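Local coordinates for mandelate racemase/muconate lactonizing protein (Geobacillus sp., PDB 3N4F) that probably catalyses magnesium-dependent abstraction of the proton beside a substrate carboxylate, as other members of the enolase superfamily do, at residues 203-208 and 228-233; 24-29 and 336-341; 18-23 and 45-50. All coordinates share one frame; numbering follows the deposited sequence.

Contact 1: 203-208 and 228-233; sequences KIMIDA and NLYWLE. With MG (magnesium ion), chain F.
M205, present as selenomethionine, drapes its bent chain over one face of the W231 indole: its SE sits 3.6 Å from the centroid of the six-membered ring, 12° off the ring normal, a Met-aromatic contact. The ring is laid under this side chain because W231 CG stands between its backbone N and carbonyl carbon (chi1 81°). On the other face of the sheet L229 CD1 is the bump, pushed into the hollow between two methyl branches, 3.9 Å from I204 CG2 and 3.8 Å from I206 CG2. Further along, L232 CD1 meets both CG1 and CD1 of I206, and V191 of helix 180-198 covers both isoleucines. These are neighbouring parallel strands of a beta-alpha-beta unit, connected through helix 214-223, in the barrel of an enolase-type C-terminal domain. Y230 is the extra residue of a beta bulge: its N bonds to I204 O (2.8 Å), the buried W231 N finds no partner, and the phenol swings out to rest a face against K203 CD, its OH reaching E333. At the C-terminal ends the carboxylates of D207 and E233 converge, planes 30° apart, on one magnesium ion, with D207 OD2 at 2.1 Å and E233 OE2 at 2.0 Å; E263 and three waters complete the site. D207 OD1 accepts from N209 N and a metal-bound water. E233 OE1 turns back to W231 NE1 (3.2 Å), K168 and Q283.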
loop_
_atom_site.group_PDB
_atom_site.type_symbol
_atom_site.label_atom_id
_atom_site.label_comp_id
_atom_site.label_asym_id
_atom_site.label_seq_id
_atom_site.Cartn_x
_atom_site.Cartn_y
_atom_site.Cartn_z
ATOM N N LYS A 203 -17.713 3.078 2.530
ATOM C CA LYS A 203 -17.247 1.857 3.189
ATOM C C LYS A 203 -16.368 2.266 4.361
ATOM O O LYS A 203 -15.593 3.205 4.255
ATOM C CB LYS A 203 -16.456 0.969 2.225
ATOM C CG LYS A 203 -17.307 0.380 1.104
ATOM C CD LYS A 203 -16.496 -0.547 0.222
ATOM C CE LYS A 203 -17.337 -1.081 -0.926
ATOM N NZ LYS A 203 -17.563 -0.018 -1.994
ATOM N N ILE A 204 -16.504 1.551 5.467
ATOM C CA ILE A 204 -15.748 1.840 6.670
ATOM C C ILE A 204 -14.963 0.589 6.986
ATOM O O ILE A 204 -15.525 -0.498 7.003
ATOM C CB ILE A 204 -16.682 2.179 7.875
ATOM C CG1 ILE A 204 -17.567 3.400 7.574
ATOM C CG2 ILE A 204 -15.867 2.368 9.187
ATOM C CD1 ILE A 204 -16.818 4.681 7.241
HETATM N N MSE A 205 -13.663 0.743 7.189
HETATM C CA MSE A 205 -12.835 -0.367 7.659
HETATM C C MSE A 205 -12.342 0.009 9.029
HETATM O O MSE A 205 -12.204 1.185 9.320
HETATM C CB MSE A 205 -11.662 -0.617 6.711
HETATM C CG MSE A 205 -12.003 -1.530 5.541
HETATM SE SE MSE A 205 -11.338 -0.757 3.875
HETATM C CE MSE A 205 -12.704 0.616 3.912
ATOM N N ILE A 206 -12.140 -0.980 9.889
ATOM C CA ILE A 206 -11.525 -0.724 11.183
ATOM C C ILE A 206 -10.270 -1.588 11.357
ATOM O O ILE A 206 -10.229 -2.756 10.964
ATOM C CB ILE A 206 -12.527 -0.877 12.362
ATOM C CG1 ILE A 206 -13.145 -2.292 12.405
ATOM C CG2 ILE A 206 -13.646 0.177 12.223
ATOM C CD1 ILE A 206 -14.034 -2.573 13.639
ATOM N N ASP A 207 -9.248 -0.993 11.949
ATOM C CA ASP A 207 -7.974 -1.663 12.115
ATOM C C ASP A 207 -7.559 -1.542 13.573
ATOM O O ASP A 207 -7.314 -0.444 14.074
ATOM C CB ASP A 207 -6.963 -1.002 11.181
ATOM C CG ASP A 207 -5.558 -1.580 11.308
ATOM O OD1 ASP A 207 -5.244 -2.402 12.214
ATOM O OD2 ASP A 207 -4.741 -1.189 10.467
ATOM N N ALA A 208 -7.471 -2.674 14.254
ATOM C CA ALA A 208 -7.129 -2.667 15.667
ATOM C C ALA A 208 -5.655 -2.808 15.991
ATOM O O ALA A 208 -5.296 -2.826 17.173
ATOM C CB ALA A 208 -7.912 -3.747 16.405
ATOM N N ASN A 228 -21.814 0.486 7.899
ATOM C CA ASN A 228 -21.318 -0.116 6.667
ATOM C C ASN A 228 -19.857 -0.548 6.809
ATOM O O ASN A 228 -18.955 -0.021 6.147
ATOM C CB ASN A 228 -21.530 0.810 5.454
ATOM C CG ASN A 228 -21.337 0.083 4.139
ATOM O OD1 ASN A 228 -21.621 -1.116 4.040
ATOM N ND2 ASN A 228 -20.847 0.794 3.122
ATOM N N LEU A 229 -19.645 -1.525 7.690
ATOM C CA LEU A 229 -18.343 -2.061 7.986
ATOM C C LEU A 229 -17.925 -3.056 6.905
ATOM O O LEU A 229 -18.480 -4.165 6.811
ATOM C CB LEU A 229 -18.398 -2.739 9.345
ATOM C CG LEU A 229 -17.131 -2.710 10.185
ATOM C CD1 LEU A 229 -16.694 -1.264 10.453
ATOM C CD2 LEU A 229 -17.390 -3.451 11.477
ATOM N N TYR A 230 -16.967 -2.653 6.073
ATOM C CA TYR A 230 -16.508 -3.481 4.965
ATOM C C TYR A 230 -15.499 -4.551 5.390
ATOM O O TYR A 230 -15.603 -5.687 4.951
ATOM C CB TYR A 230 -15.949 -2.613 3.834
ATOM C CG TYR A 230 -15.581 -3.383 2.591
ATOM C CD1 TYR A 230 -16.562 -3.818 1.698
ATOM C CD2 TYR A 230 -14.248 -3.683 2.307
ATOM C CE1 TYR A 230 -16.217 -4.519 0.552
ATOM C CE2 TYR A 230 -13.897 -4.377 1.181
ATOM C CZ TYR A 230 -14.880 -4.792 0.301
ATOM O OH TYR A 230 -14.528 -5.488 -0.826
ATOM N N TRP A 231 -14.511 -4.187 6.207
ATOM C CA TRP A 231 -13.615 -5.206 6.777
ATOM C C TRP A 231 -13.088 -4.847 8.155
ATOM O O TRP A 231 -13.044 -3.665 8.535
ATOM C CB TRP A 231 -12.481 -5.643 5.799
ATOM C CG TRP A 231 -11.238 -4.775 5.679
ATOM C CD1 TRP A 231 -10.497 -4.211 6.700
ATOM C CD2 TRP A 231 -10.561 -4.421 4.457
ATOM N NE1 TRP A 231 -9.421 -3.525 6.176
ATOM C CE2 TRP A 231 -9.445 -3.627 4.807
ATOM C CE3 TRP A 231 -10.804 -4.688 3.093
ATOM C CZ2 TRP A 231 -8.565 -3.093 3.841
ATOM C CZ3 TRP A 231 -9.918 -4.159 2.135
ATOM C CH2 TRP A 231 -8.822 -3.367 2.522
ATOM N N LEU A 232 -12.720 -5.903 8.875
ATOM C CA LEU A 232 -12.011 -5.867 10.137
ATOM C C LEU A 232 -10.564 -6.384 9.947
ATOM O O LEU A 232 -10.335 -7.536 9.564
ATOM C CB LEU A 232 -12.709 -6.770 11.123
ATOM C CG LEU A 232 -11.977 -7.099 12.416
ATOM C CD1 LEU A 232 -11.927 -5.837 13.302
ATOM C CD2 LEU A 232 -12.716 -8.214 13.097
ATOM N N GLU A 233 -9.604 -5.543 10.293
ATOM C CA GLU A 233 -8.208 -5.796 9.991
ATOM C C GLU A 233 -7.449 -5.925 11.302
ATOM O O GLU A 233 -7.532 -5.039 12.156
ATOM C CB GLU A 233 -7.662 -4.637 9.174
ATOM C CG GLU A 233 -6.137 -4.521 9.127
ATOM C CD GLU A 233 -5.677 -3.477 8.127
ATOM O OE1 GLU A 233 -6.493 -3.039 7.279
ATOM O OE2 GLU A 233 -4.483 -3.110 8.182
HETATM MG MG MG F . -3.168 -2.196 9.417
HETATM O O HOH W 1 -3.144 -3.579 10.935
HETATM O O HOH W 2 -2.992 -0.666 7.983
HETATM O O HOH W 3 -1.613 -1.155 10.207
#

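Contact 2: 24-29 and 336-341; sequences GERARS and EYDDIT
E25 and T341 form an antiparallel hydrogen-bonded pair, E25 N giving to T341 O at 3.0 Å and T341 N to E25 O at 2.9 Å. The following pair, R26 with I340, is non-hydrogen-bonded, and its CA atoms come within 4.3 Å of each other. One more bond, from A27 N to D339 O (2.9 Å), prolongs the ladder just where segment 24-29 turns a corner; beyond it the segments part. At the other end G24 CA lies against T341 O, at 3.2 Å, in a CA-H...O contact. Among the side chains the salt bridge of R26 with D338 dominates. NE meets D338 OD2 at 2.7 Å in an almost straight bond (178°), on the syn side of the carboxylate, and the two flat groups are nearly coplanar. The arginine is thus held by its edge; NH1 is taken by G40 O, and a water that donates to D338 OD2 also accepts a weak hydrogen bond from NH2. D338 reaches across because its CG stands opposite the backbone N (chi1 -159°), bringing the carboxylate to the edge of the guanidinium. Beside this bridge R26 CG rests on I340 CG1 at 4.0 Å. D339 OD2 brushes the methyl of A27, but its charge is answered by K162. Strand 335-337 belongs to the barrel sheet and strand 340-342 to the sheet of strand 14-30, so this is where the chain leaves the barrel and joins the N-terminal capping domain, the two-domain architecture characteristic of the enolase superfamily.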
loop_
_atom_site.group_PDB
_atom_site.type_symbol
_atom_site.label_atom_id
_atom_site.label_comp_id
_atom_site.label_asym_id
_atom_site.label_seq_id
_atom_site.Cartn_x
_atom_site.Cartn_y
_atom_site.Cartn_z
ATOM N N GLY A 24 9.557 14.748 2.658
ATOM C CA GLY A 24 8.349 15.539 2.631
ATOM C C GLY A 24 7.488 15.339 3.867
ATOM O O GLY A 24 7.982 14.978 4.950
ATOM N N GLU A 25 6.191 15.555 3.685
ATOM C CA GLU A 25 5.248 15.646 4.793
ATOM C C GLU A 25 3.853 15.185 4.407
ATOM O O GLU A 25 3.372 15.444 3.290
ATOM C CB GLU A 25 5.160 17.094 5.298
ATOM C CG GLU A 25 6.352 17.540 6.136
ATOM C CD GLU A 25 6.223 18.967 6.647
ATOM O OE1 GLU A 25 5.130 19.570 6.498
ATOM O OE2 GLU A 25 7.221 19.484 7.206
ATOM N N ARG A 26 3.232 14.476 5.341
ATOM C CA ARG A 26 1.800 14.241 5.354
ATOM C C ARG A 26 1.033 15.548 5.470
ATOM O O ARG A 26 1.516 16.515 6.070
ATOM C CB ARG A 26 1.435 13.421 6.592
ATOM C CG ARG A 26 1.123 12.038 6.311
ATOM C CD ARG A 26 1.010 11.259 7.611
ATOM N NE ARG A 26 1.562 9.959 7.337
ATOM C CZ ARG A 26 2.620 9.440 7.926
ATOM N NH1 ARG A 26 3.259 10.095 8.900
ATOM N NH2 ARG A 26 3.046 8.255 7.518
ATOM N N ALA A 27 -0.181 15.557 4.929
ATOM C CA ALA A 27 -1.068 16.718 5.023
ATOM C C ALA A 27 -1.491 16.962 6.480
ATOM O O ALA A 27 -1.689 18.106 6.897
ATOM C CB ALA A 27 -2.289 16.524 4.129
ATOM N N ARG A 28 -1.575 15.892 7.268
ATOM C CA ARG A 28 -1.975 16.022 8.648
ATOM C C ARG A 28 -1.183 15.029 9.490
ATOM O O ARG A 28 -1.045 13.868 9.119
ATOM C CB ARG A 28 -3.496 15.779 8.799
ATOM C CG ARG A 28 -4.052 15.997 10.236
ATOM C CD ARG A 28 -5.558 15.679 10.338
ATOM N NE ARG A 28 -5.790 14.239 10.206
ATOM C CZ ARG A 28 -6.380 13.655 9.172
ATOM N NH1 ARG A 28 -6.840 14.377 8.139
ATOM N NH2 ARG A 28 -6.527 12.334 9.185
ATOM N N SER A 29 -0.645 15.499 10.609
ATOM C CA SER A 29 0.204 14.649 11.433
ATOM C C SER A 29 -0.624 13.478 11.955
ATOM O O SER A 29 -1.769 13.659 12.379
ATOM C CB SER A 29 0.809 15.451 12.584
ATOM O OG SER A 29 1.701 14.641 13.334
ATOM N N GLU A 336 -4.447 1.816 -0.436
ATOM C CA GLU A 336 -4.431 2.426 0.885
ATOM C C GLU A 336 -3.796 3.804 0.730
ATOM O O GLU A 336 -2.606 3.908 0.435
ATOM C CB GLU A 336 -3.611 1.543 1.837
ATOM C CG GLU A 336 -3.513 2.091 3.248
ATOM C CD GLU A 336 -3.013 1.068 4.278
ATOM O OE1 GLU A 336 -2.436 0.027 3.903
ATOM O OE2 GLU A 336 -3.209 1.312 5.490
ATOM N N TYR A 337 -4.580 4.862 0.919
ATOM C CA TYR A 337 -4.124 6.205 0.545
ATOM C C TYR A 337 -3.847 7.138 1.730
ATOM O O TYR A 337 -4.687 7.307 2.612
ATOM C CB TYR A 337 -5.126 6.860 -0.406
ATOM C CG TYR A 337 -4.655 8.184 -0.954
ATOM C CD1 TYR A 337 -4.912 9.381 -0.273
ATOM C CD2 TYR A 337 -3.926 8.238 -2.134
ATOM C CE1 TYR A 337 -4.468 10.615 -0.782
ATOM C CE2 TYR A 337 -3.481 9.457 -2.655
ATOM C CZ TYR A 337 -3.747 10.634 -1.977
ATOM O OH TYR A 337 -3.293 11.831 -2.505
ATOM N N ASP A 338 -2.654 7.721 1.730
ATOM C CA ASP A 338 -2.215 8.733 2.704
ATOM C C ASP A 338 -1.849 9.954 1.854
ATOM O O ASP A 338 -1.121 9.820 0.867
ATOM C CB ASP A 338 -0.971 8.204 3.448
ATOM C CG ASP A 338 -0.715 8.891 4.801
ATOM O OD1 ASP A 338 -1.487 9.755 5.240
ATOM O OD2 ASP A 338 0.281 8.511 5.460
ATOM N N ASP A 339 -2.370 11.124 2.218
ATOM C CA ASP A 339 -2.100 12.382 1.498
ATOM C C ASP A 339 -0.726 12.921 1.871
ATOM O O ASP A 339 -0.531 13.451 2.961
ATOM C CB ASP A 339 -3.182 13.427 1.806
ATOM C CG ASP A 339 -3.097 14.670 0.907
ATOM O OD1 ASP A 339 -2.159 14.816 0.093
ATOM O OD2 ASP A 339 -3.990 15.526 1.029
ATOM N N ILE A 340 0.238 12.730 0.969
ATOM C CA ILE A 340 1.628 13.081 1.219
ATOM C C ILE A 340 2.190 13.940 0.077
ATOM O O ILE A 340 1.929 13.662 -1.093
ATOM C CB ILE A 340 2.487 11.802 1.390
ATOM C CG1 ILE A 340 1.972 10.962 2.584
ATOM C CG2 ILE A 340 3.947 12.157 1.585
ATOM C CD1 ILE A 340 2.518 9.498 2.632
ATOM N N THR A 341 2.962 14.971 0.425
ATOM C CA THR A 341 3.751 15.699 -0.558
ATOM C C THR A 341 5.237 15.391 -0.354
ATOM O O THR A 341 5.820 15.762 0.667
ATOM C CB THR A 341 3.525 17.234 -0.492
ATOM O OG1 THR A 341 2.137 17.528 -0.691
ATOM C CG2 THR A 341 4.345 17.959 -1.566
HETATM O O HOH W 4 1.572 17.287 2.408
HETATM O O HOH W 5 2.514 6.859 4.497
HETATM O O HOH W 6 -2.221 12.830 6.085
#

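Contact 3: 18-23 and 45-50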
loop_
_atom_site.group_PDB
_atom_site.type_symbol
_atom_site.label_atom_id
_atom_site.label_comp_id
_atom_site.label_asym_id
_atom_site.label_seq_id
_atom_site.Cartn_x
_atom_site.Cartn_y
_atom_site.Cartn_z
ATOM N N GLU A 18 21.990 5.263 -9.199
ATOM C CA GLU A 18 22.141 6.391 -8.308
ATOM C C GLU A 18 21.049 6.309 -7.256
ATOM O O GLU A 18 19.949 5.800 -7.516
ATOM C CB GLU A 18 21.994 7.707 -9.079
ATOM C CG GLU A 18 22.998 7.915 -10.201
ATOM C CD GLU A 18 22.575 9.035 -11.141
ATOM O OE1 GLU A 18 21.636 8.815 -11.953
ATOM O OE2 GLU A 18 23.170 10.133 -11.068
ATOM N N PHE A 19 21.352 6.802 -6.066
ATOM C CA PHE A 19 20.455 6.612 -4.926
ATOM C C PHE A 19 20.308 7.906 -4.162
ATOM O O PHE A 19 21.290 8.617 -3.943
ATOM C CB PHE A 19 21.025 5.515 -4.019
ATOM C CG PHE A 19 20.283 5.329 -2.727
ATOM C CD1 PHE A 19 20.570 6.126 -1.615
ATOM C CD2 PHE A 19 19.326 4.325 -2.604
ATOM C CE1 PHE A 19 19.891 5.939 -0.406
ATOM C CE2 PHE A 19 18.647 4.120 -1.396
ATOM C CZ PHE A 19 18.929 4.929 -0.298
ATOM N N ALA A 20 19.088 8.205 -3.729
ATOM C CA ALA A 20 18.825 9.408 -2.945
ATOM C C ALA A 20 17.599 9.227 -2.059
ATOM O O ALA A 20 16.684 8.458 -2.371
ATOM C CB ALA A 20 18.646 10.632 -3.891
ATOM N N LYS A 21 17.599 9.914 -0.923
ATOM C CA LYS A 21 16.434 9.935 -0.046
ATOM C C LYS A 21 15.696 11.234 -0.324
ATOM O O LYS A 21 16.276 12.316 -0.202
ATOM C CB LYS A 21 16.855 9.862 1.424
ATOM C CG LYS A 21 15.693 9.703 2.404
ATOM C CD LYS A 21 16.132 9.739 3.874
ATOM C CE LYS A 21 17.256 8.757 4.200
ATOM N NZ LYS A 21 16.992 7.371 3.713
ATOM N N LEU A 22 14.431 11.116 -0.716
ATOM C CA LEU A 22 13.551 12.266 -0.909
ATOM C C LEU A 22 12.756 12.498 0.389
ATOM O O LEU A 22 12.456 11.554 1.112
ATOM C CB LEU A 22 12.611 12.024 -2.098
ATOM C CG LEU A 22 12.999 12.647 -3.440
ATOM C CD1 LEU A 22 14.451 12.372 -3.757
ATOM C CD2 LEU A 22 12.082 12.176 -4.586
ATOM N N THR A 23 12.443 13.747 0.697
ATOM C CA THR A 23 11.770 14.064 1.974
ATOM C C THR A 23 10.506 14.877 1.739
ATOM O O THR A 23 10.395 15.602 0.751
ATOM C CB THR A 23 12.689 14.875 2.940
ATOM O OG1 THR A 23 13.116 16.084 2.296
ATOM C CG2 THR A 23 13.877 14.071 3.377
ATOM N N VAL A 45 11.134 8.906 1.219
ATOM C CA VAL A 45 11.100 7.824 0.246
ATOM C C VAL A 45 12.516 7.632 -0.319
ATOM O O VAL A 45 13.076 8.568 -0.891
ATOM C CB VAL A 45 10.101 8.102 -0.930
ATOM C CG1 VAL A 45 10.209 7.010 -1.970
ATOM C CG2 VAL A 45 8.632 8.223 -0.425
ATOM N N ASP A 46 13.086 6.434 -0.148
ATOM C CA ASP A 46 14.373 6.107 -0.777
ATOM C C ASP A 46 14.107 5.773 -2.237
ATOM O O ASP A 46 13.240 4.952 -2.536
ATOM C CB ASP A 46 15.071 4.944 -0.062
ATOM C CG ASP A 46 15.474 5.295 1.368
ATOM O OD1 ASP A 46 15.434 6.487 1.725
ATOM O OD2 ASP A 46 15.850 4.385 2.130
ATOM N N ILE A 47 14.824 6.452 -3.129
ATOM C CA ILE A 47 14.628 6.243 -4.559
ATOM C C ILE A 47 15.946 5.887 -5.214
ATOM O O ILE A 47 17.023 6.296 -4.759
ATOM C CB ILE A 47 13.988 7.461 -5.284
ATOM C CG1 ILE A 47 14.925 8.668 -5.324
ATOM C CG2 ILE A 47 12.655 7.843 -4.653
ATOM C CD1 ILE A 47 14.458 9.733 -6.302
ATOM N N ALA A 48 15.853 5.068 -6.258
ATOM C CA ALA A 48 16.994 4.750 -7.081
ATOM C C ALA A 48 16.682 5.270 -8.482
ATOM O O ALA A 48 15.544 5.175 -8.935
ATOM C CB ALA A 48 17.235 3.272 -7.112
ATOM N N ARG A 49 17.676 5.877 -9.124
ATOM C CA ARG A 49 17.578 6.260 -10.515
ATOM C C ARG A 49 18.528 5.362 -11.300
ATOM O O ARG A 49 19.738 5.384 -11.059
ATOM C CB ARG A 49 17.907 7.746 -10.697
ATOM C CG ARG A 49 17.984 8.202 -12.130
ATOM C CD ARG A 49 18.029 9.722 -12.239
ATOM N NE ARG A 49 19.338 10.308 -11.964
ATOM C CZ ARG A 49 19.548 11.612 -11.798
ATOM N NH1 ARG A 49 20.771 12.063 -11.551
ATOM N NH2 ARG A 49 18.521 12.461 -11.835
ATOM N N ILE A 50 17.963 4.550 -12.197
ATOM C CA ILE A 50 18.731 3.593 -13.007
ATOM C C ILE A 50 18.877 4.102 -14.445
ATOM O O ILE A 50 17.932 4.655 -15.013
ATOM C CB ILE A 50 18.106 2.170 -12.979
ATOM C CG1 ILE A 50 19.070 1.118 -13.543
ATOM C CG2 ILE A 50 16.753 2.114 -13.741
ATOM C CD1 ILE A 50 18.842 -0.303 -12.945
HETATM O O HOH W 7 21.489 6.183 -12.923
#
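E18 and R49 are joined four times, twice through the backbone and twice through the side chains. R49 N gives to E18 O at 2.8 Å and E18 N to R49 O at 2.9 Å. The guanidinium then grips the carboxylate side-on: NE reaches OE1 of E18 at 2.7 Å and NH1 reaches OE2 at 3.1 Å. Both bonds lie in the guanidinium plane but come from above the carboxylate plane, the two planes being 43° apart. NH1 also bonds to T375 OG1, and NH2 to Y58 OH and, weakly, D371 O. In the middle pair A20 O receives I47 N at 2.8 Å and A20 N gives to I47 O; L22 and V45 repeat this exchange. The amides of D46 and A48 turn to S61 and G59 on the other flank. On the opposite face from R49, K21 and D46 run alongside each other until the lysine chain bends at chi3 and chi4 (-52° and -50°), bringing NZ to D46 OD1 at 2.7 Å on the syn side. Next to them F19 CZ leans on D46 CG, at 3.9 Å, with the phenyl ring also stacked on W383. The alternation of hydrogen-bonded and non-hydrogen-bonded pairs is that of an antiparallel ladder, here between consecutive strands 14-30 and 42-52, a beta hairpin in the sheet of the capping domain.

How the contacts relate
Contact 1 is the buried one, two parallel barrel strands whose carboxylates converge on magnesium with lysines around them; contacts 2 and 3 are only partly buried and antiparallel, and there acids meet arginine or lysine across the strands. Contacts 2 and 3 share strand 14-30, their segments adjoining in sequence, so one long strand pairs with 42-52 along one part and with 340-342 further on. Contact 2 is the intermediary: its strand 335-337 lies in the same sheet as contact 1, and the centres of contacts 1 and 2 are about 21 Å apart. Contacts 1 and 3 lie on opposite sides of the chain's centre, about 34 Å apart between centres, one in the metal-binding barrel and the other in the cap.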